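Local coordinates for lipid binding protein (Grifola frondosa, PDB 5H0Q), which probably binds membrane domains rich in sphingomyelin and cholesterol, which makes it useful as a domain-specific probe of cell membranes, at residues Ala49-Glu54 with Val101-Lys106; Glu79-His84 with Gly158-Met163; Glu9-Val14 with Leu34-Val39. One frame throughout, in Å; residues are numbered along the deposited sequence.

Contact 1 (Ala49-Glu54 with Val101-Lys106); sequences AELKAE and VFIHTK
L51 reaches down from helix 41-55 onto strand 99-105 and settles over the backbone between V101 and I103. One methyl does most of the touching. The leucine's CG stands anti to its carbonyl carbon and CD1 continues the chain anti to CA (chi2 171°), which sends this branch straight towards the strand. There L51 CD1 lies 3.8 Å from V101 CG1, and an equal 3.8 Å separates L51 CD1 from the carbonyl carbon F102 C. Beyond the peptide bond, L51 CD1 comes within 4.1 Å of I103 CB. The methyl therefore sits astride the link between two inward-facing residues, while F102, whose CB points away from the helix, offers it backbone alone. V101 and L51 slide past each other in opposite directions, touching through one methyl of each. I103 comes up alongside instead: with CG1 anti to its backbone N (chi1 -174°) it rises beside the leucine, and I103 CD1 ends 4.0 Å from L51 O, a van der Waals approach rather than a bond. No hydrogen bond joins the two segments, and the hold is almost wholly apolar. L62 of the neighbouring strand 60-68 touches both L51 and I103, while Y55 at the end of the helix packs on I103, widening the same apolar layer. F102 and H104 face the other way, where H104 is hydrogen-bonded to S80 and S114. The axes of helix segment 49-54 and strand segment 101-105 approach to 8.8 Å with a crossing angle of -27°. This is the layered α/β packing of a helix lying along one face of a sheet, roughly parallel to the strand beneath it, in a core of two sheets with helices packed outside, consistent with the actinoporin-like β-sandwich.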
loop_
_atom_site.group_PDB
_atom_site.type_symbol
_atom_site.label_atom_id
_atom_site.label_comp_id
_atom_site.label_asym_id
_atom_site.label_seq_id
_atom_site.Cartn_x
_atom_site.Cartn_y
_atom_site.Cartn_z
ATOM N N ALA A 49 0.242 -14.939 3.822
ATOM C CA ALA A 49 0.744 -16.307 3.826
ATOM C C ALA A 49 -0.114 -17.207 2.951
ATOM O O ALA A 49 0.421 -18.054 2.225
ATOM C CB ALA A 49 0.796 -16.833 5.261
ATOM N N GLU A 50 -1.449 -17.076 3.045
ATOM C CA GLU A 50 -2.352 -17.852 2.191
ATOM C C GLU A 50 -2.003 -17.666 0.725
ATOM O O GLU A 50 -1.894 -18.637 -0.033
ATOM C CB GLU A 50 -3.809 -17.425 2.375
ATOM C CG GLU A 50 -4.481 -17.688 3.696
ATOM C CD GLU A 50 -5.845 -17.005 3.746
ATOM O OE1 GLU A 50 -6.232 -16.511 4.826
ATOM O OE2 GLU A 50 -6.521 -16.939 2.698
ATOM N N LEU A 51 -1.929 -16.399 0.299
ATOM C CA LEU A 51 -1.643 -16.084 -1.098
ATOM C C LEU A 51 -0.298 -16.650 -1.534
ATOM O O LEU A 51 -0.164 -17.153 -2.653
ATOM C CB LEU A 51 -1.681 -14.561 -1.325
ATOM C CG LEU A 51 -3.066 -13.933 -1.195
ATOM C CD1 LEU A 51 -2.948 -12.407 -1.226
ATOM C CD2 LEU A 51 -3.977 -14.424 -2.305
ATOM N N LYS A 52 0.720 -16.546 -0.680
ATOM C CA LYS A 52 2.031 -17.086 -1.027
ATOM C C LYS A 52 1.980 -18.599 -1.152
ATOM O O LYS A 52 2.539 -19.172 -2.093
ATOM C CB LYS A 52 3.068 -16.661 0.013
ATOM C CG LYS A 52 4.428 -17.340 -0.171
ATOM C CD LYS A 52 5.500 -16.726 0.721
ATOM C CE LYS A 52 6.854 -17.395 0.520
ATOM N NZ LYS A 52 7.947 -16.659 1.212
ATOM N N ALA A 53 1.308 -19.269 -0.212
ATOM C CA ALA A 53 1.173 -20.713 -0.308
ATOM C C ALA A 53 0.426 -21.107 -1.574
ATOM O O ALA A 53 0.787 -22.086 -2.237
ATOM C CB ALA A 53 0.461 -21.255 0.933
ATOM N N GLU A 54 -0.617 -20.356 -1.925
ATOM C CA GLU A 54 -1.393 -20.667 -3.125
ATOM C C GLU A 54 -0.585 -20.411 -4.397
ATOM O O GLU A 54 -0.696 -21.166 -5.371
ATOM C CB GLU A 54 -2.680 -19.840 -3.122
ATOM C CG GLU A 54 -3.560 -20.002 -4.347
ATOM C CD GLU A 54 -4.724 -19.028 -4.353
ATOM O OE1 GLU A 54 -4.565 -17.905 -3.825
ATOM O OE2 GLU A 54 -5.795 -19.383 -4.884
ATOM N N VAL A 101 -5.119 -6.548 1.322
ATOM C CA VAL A 101 -4.054 -7.465 0.938
ATOM C C VAL A 101 -4.322 -7.934 -0.478
ATOM O O VAL A 101 -5.459 -8.263 -0.830
ATOM C CB VAL A 101 -3.971 -8.676 1.891
ATOM C CG1 VAL A 101 -2.890 -9.648 1.427
ATOM C CG2 VAL A 101 -3.696 -8.191 3.305
ATOM N N PHE A 102 -3.271 -8.008 -1.282
ATOM C CA PHE A 102 -3.406 -8.580 -2.608
ATOM C C PHE A 102 -2.067 -9.143 -3.048
ATOM O O PHE A 102 -1.022 -8.851 -2.461
ATOM C CB PHE A 102 -3.918 -7.535 -3.615
ATOM C CG PHE A 102 -2.981 -6.359 -3.828
ATOM C CD1 PHE A 102 -1.979 -6.415 -4.779
ATOM C CD2 PHE A 102 -3.125 -5.197 -3.096
ATOM C CE1 PHE A 102 -1.117 -5.343 -4.974
ATOM C CE2 PHE A 102 -2.286 -4.116 -3.302
ATOM C CZ PHE A 102 -1.277 -4.197 -4.242
ATOM N N ILE A 103 -2.114 -9.967 -4.090
ATOM C CA ILE A 103 -0.917 -10.503 -4.703
ATOM C C ILE A 103 -0.750 -9.892 -6.086
ATOM O O ILE A 103 -1.715 -9.598 -6.790
ATOM C CB ILE A 103 -0.963 -12.051 -4.755
ATOM C CG1 ILE A 103 0.361 -12.616 -5.274
ATOM C CG2 ILE A 103 -2.095 -12.552 -5.621
ATOM C CD1 ILE A 103 0.475 -14.125 -5.182
ATOM N N HIS A 104 0.497 -9.717 -6.472
ATOM C CA HIS A 104 0.854 -9.416 -7.851
ATOM C C HIS A 104 1.979 -10.359 -8.227
ATOM O O HIS A 104 2.928 -10.511 -7.456
ATOM C CB HIS A 104 1.287 -7.950 -7.997
ATOM C CG HIS A 104 1.334 -7.484 -9.410
ATOM N ND1 HIS A 104 2.458 -7.602 -10.198
ATOM C CD2 HIS A 104 0.392 -6.888 -10.187
ATOM C CE1 HIS A 104 2.214 -7.081 -11.391
ATOM N NE2 HIS A 104 0.965 -6.652 -11.413
ATOM N N THR A 105 1.874 -11.002 -9.381
ATOM C CA THR A 105 2.830 -12.032 -9.759
ATOM C C THR A 105 3.396 -11.758 -11.137
ATOM O O THR A 105 2.830 -11.007 -11.927
ATOM C CB THR A 105 2.202 -13.437 -9.791
ATOM O OG1 THR A 105 1.390 -13.593 -10.964
ATOM C CG2 THR A 105 1.360 -13.676 -8.579
ATOM N N LYS A 106 4.517 -12.410 -11.423
ATOM C CA LYS A 106 5.051 -12.395 -12.769
ATOM C C LYS A 106 4.059 -13.078 -13.704
ATOM O O LYS A 106 3.117 -13.757 -13.276
ATOM C CB LYS A 106 6.403 -13.091 -12.818
ATOM C CG LYS A 106 6.300 -14.616 -12.639
ATOM C CD LYS A 106 7.678 -15.269 -12.732
ATOM C CE LYS A 106 7.582 -16.785 -12.850
ATOM N NZ LYS A 106 6.968 -17.170 -14.127
#

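Contact 2 (Glu79-His84 with Gly158-Met163); sequences ESFRGH and GSKDYM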
loop_
_atom_site.group_PDB
_atom_site.type_symbol
_atom_site.label_atom_id
_atom_site.label_comp_id
_atom_site.label_asym_id
_atom_site.label_seq_id
_atom_site.Cartn_x
_atom_site.Cartn_y
_atom_site.Cartn_z
ATOM N N GLU A 79 -1.814 -0.483 -12.102
ATOM C CA GLU A 79 -1.076 -0.688 -13.339
ATOM C C GLU A 79 -0.062 -1.810 -13.162
ATOM O O GLU A 79 0.688 -1.815 -12.183
ATOM C CB GLU A 79 -0.382 0.616 -13.748
ATOM C CG GLU A 79 0.354 0.572 -15.060
ATOM C CD GLU A 79 -0.561 0.484 -16.283
ATOM O OE1 GLU A 79 -1.777 0.732 -16.160
ATOM O OE2 GLU A 79 -0.047 0.173 -17.379
ATOM N N SER A 80 -0.060 -2.756 -14.105
ATOM C CA SER A 80 0.973 -3.791 -14.209
ATOM C C SER A 80 2.011 -3.360 -15.228
ATOM O O SER A 80 1.691 -3.208 -16.413
ATOM C CB SER A 80 0.400 -5.139 -14.643
ATOM O OG SER A 80 -0.519 -5.635 -13.704
ATOM N N PHE A 81 3.254 -3.219 -14.786
ATOM C CA PHE A 81 4.343 -3.002 -15.722
ATOM C C PHE A 81 4.940 -4.313 -16.210
ATOM O O PHE A 81 5.266 -4.447 -17.395
ATOM C CB PHE A 81 5.431 -2.142 -15.075
ATOM C CG PHE A 81 4.937 -0.823 -14.551
ATOM C CD1 PHE A 81 4.386 0.106 -15.403
ATOM C CD2 PHE A 81 5.049 -0.507 -13.208
ATOM C CE1 PHE A 81 3.942 1.323 -14.925
ATOM C CE2 PHE A 81 4.608 0.705 -12.723
ATOM C CZ PHE A 81 4.055 1.623 -13.584
ATOM N N ARG A 82 5.097 -5.278 -15.306
ATOM C CA ARG A 82 5.477 -6.645 -15.648
ATOM C C ARG A 82 4.642 -7.552 -14.769
ATOM O O ARG A 82 4.564 -7.320 -13.566
ATOM C CB ARG A 82 6.963 -6.895 -15.381
ATOM C CG ARG A 82 7.877 -5.955 -16.091
ATOM C CD ARG A 82 9.330 -6.209 -15.761
ATOM N NE ARG A 82 10.157 -5.196 -16.397
ATOM C CZ ARG A 82 10.805 -4.223 -15.765
ATOM N NH1 ARG A 82 10.773 -4.113 -14.455
ATOM N NH2 ARG A 82 11.502 -3.344 -16.463
ATOM N N GLY A 83 4.007 -8.556 -15.362
ATOM C CA GLY A 83 3.186 -9.472 -14.598
ATOM C C GLY A 83 1.735 -9.036 -14.557
ATOM O O GLY A 83 1.250 -8.312 -15.429
ATOM N N HIS A 84 1.034 -9.486 -13.520
ATOM C CA HIS A 84 -0.397 -9.265 -13.439
ATOM C C HIS A 84 -0.844 -9.417 -12.000
ATOM O O HIS A 84 -0.170 -10.047 -11.175
ATOM C CB HIS A 84 -1.174 -10.202 -14.375
ATOM C CG HIS A 84 -1.096 -11.649 -14.009
ATOM N ND1 HIS A 84 0.006 -12.429 -14.283
ATOM C CD2 HIS A 84 -2.000 -12.467 -13.423
ATOM C CE1 HIS A 84 -0.215 -13.662 -13.865
ATOM N NE2 HIS A 84 -1.426 -13.712 -13.339
ATOM N N GLY A 158 3.898 12.163 -14.239
ATOM C CA GLY A 158 4.815 11.051 -14.118
ATOM C C GLY A 158 4.332 9.905 -14.980
ATOM O O GLY A 158 3.389 9.199 -14.615
ATOM N N SER A 159 4.955 9.723 -16.137
ATOM C CA SER A 159 4.501 8.721 -17.082
ATOM C C SER A 159 4.752 7.319 -16.549
ATOM O O SER A 159 5.590 7.095 -15.671
ATOM C CB SER A 159 5.229 8.865 -18.408
ATOM O OG SER A 159 6.579 8.460 -18.255
ATOM N N LYS A 160 4.023 6.364 -17.127
ATOM C CA LYS A 160 4.244 4.955 -16.805
ATOM C C LYS A 160 5.689 4.569 -17.052
ATOM O O LYS A 160 6.299 3.861 -16.242
ATOM C CB LYS A 160 3.317 4.075 -17.638
ATOM C CG LYS A 160 1.845 4.302 -17.367
ATOM C CD LYS A 160 0.965 3.465 -18.287
ATOM C CE LYS A 160 -0.508 3.632 -17.949
ATOM N NZ LYS A 160 -1.399 2.898 -18.880
ATOM N N ASP A 161 6.259 5.016 -18.177
ATOM C CA ASP A 161 7.640 4.665 -18.473
ATOM C C ASP A 161 8.578 5.253 -17.436
ATOM O O ASP A 161 9.585 4.629 -17.074
ATOM C CB ASP A 161 8.027 5.146 -19.874
ATOM C CG ASP A 161 7.330 4.366 -20.970
ATOM O OD1 ASP A 161 7.037 3.172 -20.761
ATOM O OD2 ASP A 161 7.078 4.945 -22.044
ATOM N N TYR A 162 8.274 6.463 -16.955
ATOM C CA TYR A 162 9.153 7.118 -15.991
ATOM C C TYR A 162 9.050 6.462 -14.619
ATOM O O TYR A 162 10.068 6.246 -13.949
ATOM C CB TYR A 162 8.814 8.605 -15.892
ATOM C CG TYR A 162 9.669 9.343 -14.892
ATOM C CD1 TYR A 162 11.027 9.521 -15.116
ATOM C CD2 TYR A 162 9.125 9.874 -13.732
ATOM C CE1 TYR A 162 11.823 10.206 -14.207
ATOM C CE2 TYR A 162 9.916 10.556 -12.814
ATOM C CZ TYR A 162 11.260 10.716 -13.061
ATOM O OH TYR A 162 12.050 11.389 -12.158
ATOM N N MET A 163 7.837 6.142 -14.180
ATOM C CA MET A 163 7.694 5.456 -12.895
ATOM C C MET A 163 8.374 4.093 -12.914
ATOM O O MET A 163 9.020 3.706 -11.935
ATOM C CB MET A 163 6.213 5.347 -12.522
ATOM C CG MET A 163 5.547 6.735 -12.360
ATOM S SD MET A 163 6.507 7.861 -11.307
ATOM C CE MET A 163 6.591 6.913 -9.775
#
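E79 and F81 meet K160 through a salt bridge beside a largely apolar patch, which joins the corner at the end of strand 73-80 to the first turn of helix 160-169, at the partly buried margin where the helix lies against the five-stranded antiparallel sheet. The charged half pairs E79 with K160. The lysine is extended beyond CG and meets the glutamate at about a right angle, its last two atoms laid across the carboxylate: E79 CD is 3.6 Å from K160 CE and likewise 3.6 Å from K160 NZ. The ammonium is thus shared between both oxygens, at 3.4 Å from K160 NZ to E79 OE2 and 3.5 Å to E79 OE1. Both bonds are weak, so attraction between the charges probably counts for more than directed bonding. A bend at chi2 (70°) turns the E79 carboxylate into the lysine's path, and W155 of the preceding helix 153-156 touches both partners. F81 carries the other half. It belongs to a classic β bulge, in which F81 and R82 together face A115 of strand 114-121; the chain turns its corner at F81 itself. The phenyl ring meets the helix obliquely, F81 CE1 lying 3.7 Å from the backbone oxygen K160 O and 3.9 Å from K160 CB, with M163 CB one turn on at 4.4 Å from F81 CZ. Just before K160, S159 caps the helix N terminus, S159 OG accepting from Y162 N at 2.9 Å. Further along the helix L164 and L167 also pack on F81, and R82 forms a salt bridge with D168.

Contact 3 (Glu9-Val14 with Leu34-Val39); sequences EQYLRV and LQRKNV
Y11 and R36 meet at the surface through a single side-chain hydrogen bond: R36 NE donates to Y11 OH over 2.8 Å. The tyrosine has CG anti to its backbone N, which swings the ring away from helix 9-13 and carries the hydroxyl across the gap between two backbones whose nearest CA atoms, Y11 CA and R36 CA, are 11.9 Å apart. The arginine folds instead of stretching, its chain bent at chi2 (-87°), and this bend brings the CD-NE elbow to the phenol, with R36 CD 3.3 Å from Y11 OH. R36 NE lies at the edge of the Y11 ring, near its plane, and the ring and guanidinium planes are 47° apart. The hydroxyl is tilted from the guanidinium plane. The bond is also bent, with an angle of 134° at the hydrogen. The contact spans two members of the small helical N-terminal region: Y11 sits on helix 9-13, and R36 is the first residue to leave helical geometry after helix 26-35. V32 of that helix touches both Y11 and L12, adding apolar contact close to the polar one. Elsewhere on helix 9-13, E9 and R13 pair one turn apart, R13 NE donating almost straight to E9 OE2 at 2.9 Å, in the guanidinium plane and on the anti lone pair of the carboxylate. The R13 guanidinium is gripped further by the carbonyl oxygen of K21.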
loop_
_atom_site.group_PDB
_atom_site.type_symbol
_atom_site.label_atom_id
_atom_site.label_comp_id
_atom_site.label_asym_id
_atom_site.label_seq_id
_atom_site.Cartn_x
_atom_site.Cartn_y
_atom_site.Cartn_z
ATOM N N GLU A 9 -15.021 9.287 13.370
ATOM C CA GLU A 9 -15.377 10.119 14.514
ATOM C C GLU A 9 -16.094 9.317 15.590
ATOM O O GLU A 9 -15.835 9.497 16.784
ATOM C CB GLU A 9 -16.256 11.308 14.072
ATOM C CG GLU A 9 -16.748 12.138 15.244
ATOM C CD GLU A 9 -17.586 13.347 14.833
ATOM O OE1 GLU A 9 -17.625 13.633 13.628
ATOM O OE2 GLU A 9 -18.179 13.977 15.735
ATOM N N GLN A 10 -17.012 8.438 15.194
ATOM C CA GLN A 10 -17.796 7.706 16.184
ATOM C C GLN A 10 -16.924 6.768 17.012
ATOM O O GLN A 10 -17.178 6.567 18.204
ATOM C CB GLN A 10 -18.909 6.923 15.492
ATOM C CG GLN A 10 -20.085 7.778 15.108
ATOM C CD GLN A 10 -20.835 8.293 16.321
ATOM O OE1 GLN A 10 -21.123 7.538 17.250
ATOM N NE2 GLN A 10 -21.143 9.585 16.325
ATOM N N TYR A 11 -15.928 6.143 16.379
ATOM C CA TYR A 11 -14.941 5.345 17.107
ATOM C C TYR A 11 -14.240 6.185 18.168
ATOM O O TYR A 11 -14.131 5.786 19.324
ATOM C CB TYR A 11 -13.939 4.780 16.100
ATOM C CG TYR A 11 -12.931 3.729 16.573
ATOM C CD1 TYR A 11 -12.949 2.453 16.040
ATOM C CD2 TYR A 11 -11.913 4.039 17.472
ATOM C CE1 TYR A 11 -12.004 1.501 16.406
ATOM C CE2 TYR A 11 -10.952 3.083 17.833
ATOM C CZ TYR A 11 -11.012 1.840 17.287
ATOM O OH TYR A 11 -10.055 0.950 17.659
ATOM N N LEU A 12 -13.793 7.394 17.810
ATOM C CA LEU A 12 -13.050 8.169 18.801
ATOM C C LEU A 12 -13.940 8.762 19.876
ATOM O O LEU A 12 -13.466 8.984 20.999
ATOM C CB LEU A 12 -12.246 9.281 18.138
ATOM C CG LEU A 12 -10.826 8.904 17.727
ATOM C CD1 LEU A 12 -10.803 7.901 16.571
ATOM C CD2 LEU A 12 -9.995 10.145 17.406
ATOM N N ARG A 13 -15.220 9.010 19.581
ATOM C CA ARG A 13 -16.083 9.646 20.577
ATOM C C ARG A 13 -16.452 8.714 21.719
ATOM O O ARG A 13 -16.918 9.195 22.756
ATOM C CB ARG A 13 -17.354 10.184 19.920
ATOM C CG ARG A 13 -17.096 11.427 19.063
ATOM C CD ARG A 13 -18.163 12.497 19.222
ATOM N NE ARG A 13 -17.741 13.757 18.602
ATOM C CZ ARG A 13 -17.154 14.752 19.250
ATOM N NH1 ARG A 13 -16.942 14.679 20.553
ATOM N NH2 ARG A 13 -16.814 15.860 18.600
ATOM N N VAL A 14 -16.250 7.398 21.572
ATOM C CA VAL A 14 -16.408 6.490 22.710
ATOM C C VAL A 14 -15.099 6.268 23.458
ATOM O O VAL A 14 -15.082 5.530 24.459
ATOM C CB VAL A 14 -16.971 5.107 22.299
ATOM C CG1 VAL A 14 -18.372 5.238 21.736
ATOM C CG2 VAL A 14 -16.075 4.424 21.298
ATOM N N LEU A 34 -2.851 4.713 13.679
ATOM C CA LEU A 34 -1.465 4.276 13.770
ATOM C C LEU A 34 -1.230 3.510 15.064
ATOM O O LEU A 34 -0.444 2.546 15.091
ATOM C CB LEU A 34 -0.544 5.490 13.636
ATOM C CG LEU A 34 0.921 5.276 13.262
ATOM C CD1 LEU A 34 1.030 4.509 11.973
ATOM C CD2 LEU A 34 1.639 6.616 13.140
ATOM N N GLN A 35 -1.955 3.864 16.130
ATOM C CA GLN A 35 -1.821 3.121 17.385
ATOM C C GLN A 35 -2.421 1.722 17.285
ATOM O O GLN A 35 -1.930 0.793 17.942
ATOM C CB GLN A 35 -2.490 3.873 18.538
ATOM C CG GLN A 35 -1.803 5.160 18.929
ATOM C CD GLN A 35 -2.584 5.971 19.955
ATOM O OE1 GLN A 35 -3.812 5.894 20.037
ATOM N NE2 GLN A 35 -1.864 6.759 20.745
ATOM N N ARG A 36 -3.488 1.554 16.507
ATOM C CA ARG A 36 -4.177 0.279 16.347
ATOM C C ARG A 36 -3.605 -0.572 15.217
ATOM O O ARG A 36 -4.200 -1.603 14.871
ATOM C CB ARG A 36 -5.668 0.509 16.096
ATOM C CG ARG A 36 -6.414 1.212 17.241
ATOM C CD ARG A 36 -6.922 0.203 18.269
ATOM N NE ARG A 36 -7.717 0.897 19.283
ATOM C CZ ARG A 36 -7.198 1.590 20.285
ATOM N NH1 ARG A 36 -5.881 1.663 20.424
ATOM N NH2 ARG A 36 -7.998 2.205 21.144
ATOM N N LYS A 37 -2.460 -0.183 14.657
ATOM C CA LYS A 37 -1.940 -0.886 13.489
ATOM C C LYS A 37 -1.811 -2.382 13.745
ATOM O O LYS A 37 -2.075 -3.194 12.859
ATOM C CB LYS A 37 -0.586 -0.309 13.080
ATOM C CG LYS A 37 0.076 -1.042 11.906
ATOM C CD LYS A 37 1.375 -0.378 11.507
ATOM C CE LYS A 37 2.031 -1.054 10.327
ATOM N NZ LYS A 37 2.572 -2.414 10.671
ATOM N N ASN A 38 -1.420 -2.766 14.939
ATOM C CA ASN A 38 -1.102 -4.173 15.128
ATOM C C ASN A 38 -2.310 -5.012 15.528
ATOM O O ASN A 38 -2.194 -6.246 15.588
ATOM C CB ASN A 38 0.035 -4.302 16.140
ATOM C CG ASN A 38 1.307 -3.645 15.637
ATOM O OD1 ASN A 38 2.113 -4.268 14.948
ATOM N ND2 ASN A 38 1.463 -2.361 15.932
ATOM N N VAL A 39 -3.471 -4.394 15.745
ATOM C CA VAL A 39 -4.645 -5.131 16.198
ATOM C C VAL A 39 -5.114 -6.140 15.147
ATOM O O VAL A 39 -5.437 -7.291 15.480
ATOM C CB VAL A 39 -5.759 -4.150 16.596
ATOM C CG1 VAL A 39 -7.025 -4.896 17.006
ATOM C CG2 VAL A 39 -5.286 -3.253 17.730
#

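From the N terminus, contact 3 comes first, after the short strand 2-3 and before strand 60-68, where the long strands begin; it closes a loop of 19 residues, eight of them helical. It shares no residues with the others and stands in series with them, its centre about 35 Å from that of contact 2. Contacts 1 and 2 cross: 49-54 opens the first, 79-84 the second, then 101-106 closes the first and 158-163 the second. Contact 1 ties helix 41-55 to the mixed sheet, and contact 2 ties helix 160-169 to the antiparallel sheet. They meet directly, because segments 101-106 and 79-84 are joined by a probable hydrogen bond between H84 N and T105 O.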